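Local coordinates for protein Uly1 (Catenovulum maritimum, PDB 7DRQ) that probably cleaves the algal polysaccharide ulvan as a calcium-binding lyase of polysaccharide lyase family 24, at residues A[96-99]-A[105-108]. Residues are numbered along the deposited sequence; the frame is centred on the assembly and turned at random.
Sequences TGFE and GETH
E106 OE2, lying 3.8 Å from F98 CD1 across the contact, is gripped by the ND1 of H129 and by a water that donates to it over 2.7 Å and accepts from E99 N. A carboxylate suits this place because its two oxygens can serve different partners. While OE2 looks to 96-99 through the water, OE1 takes two bonds from H108: ND1 at 2.7 Å, on the syn side but tilted out of the carboxylate plane, with OE1 in the imidazole plane, and the backbone N at 3.0 Å, from above that same face. Together they should fix the group's rotation. With CG anti to the backbone N (chi1 161°) and a bend at chi2, E106 lays CB against G97 O at 3.4 Å and sets its carboxylate beside the F98 ring, the two planes 28° apart. G97 takes a positive phi, easy for glycine, and passes 4.8 Å from G105, CA to CA. The nonpolar F98 ring packs on V24, A27 and R28. The contact thus joins the loops flanking strand 104-105, with F98 packed against helix 24-29, in the BNR-repeat region of a beta-propeller clan.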
loop_
_atom_site.group_PDB
_atom_site.type_symbol
_atom_site.label_atom_id
_atom_site.label_comp_id
_atom_site.label_asym_id
_atom_site.label_seq_id
_atom_site.Cartn_x
_atom_site.Cartn_y
_atom_site.Cartn_z
ATOM N N THR A 96 -2.877 -2.116 -17.711
ATOM C CA THR A 96 -3.582 -1.265 -18.662
ATOM C C THR A 96 -3.112 0.184 -18.613
ATOM O O THR A 96 -3.662 1.025 -19.327
ATOM C CB THR A 96 -5.104 -1.353 -18.440
ATOM O OG1 THR A 96 -5.438 -0.990 -17.092
ATOM C CG2 THR A 96 -5.583 -2.769 -18.715
ATOM N N GLY A 97 -2.099 0.492 -17.806
ATOM C CA GLY A 97 -1.471 1.798 -17.865
ATOM C C GLY A 97 -2.362 2.892 -17.312
ATOM O O GLY A 97 -3.192 2.678 -16.415
ATOM N N PHE A 98 -2.201 4.086 -17.874
ATOM C CA PHE A 98 -2.998 5.228 -17.448
ATOM C C PHE A 98 -4.333 5.206 -18.183
ATOM O O PHE A 98 -4.387 5.481 -19.386
ATOM C CB PHE A 98 -2.267 6.542 -17.706
ATOM C CG PHE A 98 -2.978 7.733 -17.118
ATOM C CD1 PHE A 98 -2.755 8.100 -15.798
ATOM C CD2 PHE A 98 -3.892 8.460 -17.868
ATOM C CE1 PHE A 98 -3.415 9.187 -15.238
ATOM C CE2 PHE A 98 -4.567 9.547 -17.313
ATOM C CZ PHE A 98 -4.330 9.909 -15.999
ATOM N N GLU A 99 -5.403 4.875 -17.459
ATOM C CA GLU A 99 -6.767 4.854 -17.993
ATOM C C GLU A 99 -6.836 4.135 -19.339
ATOM O O GLU A 99 -7.412 4.628 -20.312
ATOM C CB GLU A 99 -7.327 6.282 -18.093
ATOM C CG GLU A 99 -7.434 6.977 -16.723
ATOM C CD GLU A 99 -7.823 8.447 -16.814
ATOM O OE1 GLU A 99 -7.838 9.128 -15.768
ATOM O OE2 GLU A 99 -8.091 8.920 -17.931
ATOM N N GLY A 105 2.981 4.021 -18.025
ATOM C CA GLY A 105 2.981 3.248 -16.790
ATOM C C GLY A 105 2.318 3.998 -15.645
ATOM O O GLY A 105 2.445 5.217 -15.507
ATOM N N GLU A 106 1.621 3.250 -14.795
ATOM C CA GLU A 106 0.731 3.840 -13.797
ATOM C C GLU A 106 0.992 3.147 -12.455
ATOM O O GLU A 106 0.465 2.063 -12.191
ATOM C CB GLU A 106 -0.716 3.708 -14.297
ATOM C CG GLU A 106 -1.858 3.832 -13.322
ATOM C CD GLU A 106 -1.929 5.140 -12.555
ATOM O OE1 GLU A 106 -1.038 5.363 -11.726
ATOM O OE2 GLU A 106 -2.917 5.907 -12.720
ATOM N N THR A 107 1.826 3.760 -11.602
ATOM C CA THR A 107 2.248 3.087 -10.375
ATOM C C THR A 107 1.175 3.062 -9.289
ATOM O O THR A 107 1.408 2.441 -8.247
ATOM C CB THR A 107 3.541 3.705 -9.811
ATOM O OG1 THR A 107 3.437 5.136 -9.762
ATOM C CG2 THR A 107 4.760 3.299 -10.668
ATOM N N HIS A 108 0.015 3.704 -9.482
ATOM C CA HIS A 108 -1.089 3.433 -8.567
ATOM C C HIS A 108 -1.532 1.984 -8.671
ATOM O O HIS A 108 -2.065 1.423 -7.706
ATOM C CB HIS A 108 -2.303 4.320 -8.861
ATOM C CG HIS A 108 -2.093 5.766 -8.540
ATOM N ND1 HIS A 108 -1.522 6.650 -9.434
ATOM C CD2 HIS A 108 -2.395 6.488 -7.435
ATOM C CE1 HIS A 108 -1.470 7.851 -8.883
ATOM N NE2 HIS A 108 -2.001 7.781 -7.674
HETATM O O HOH W 1 -5.006 5.637 -14.371
#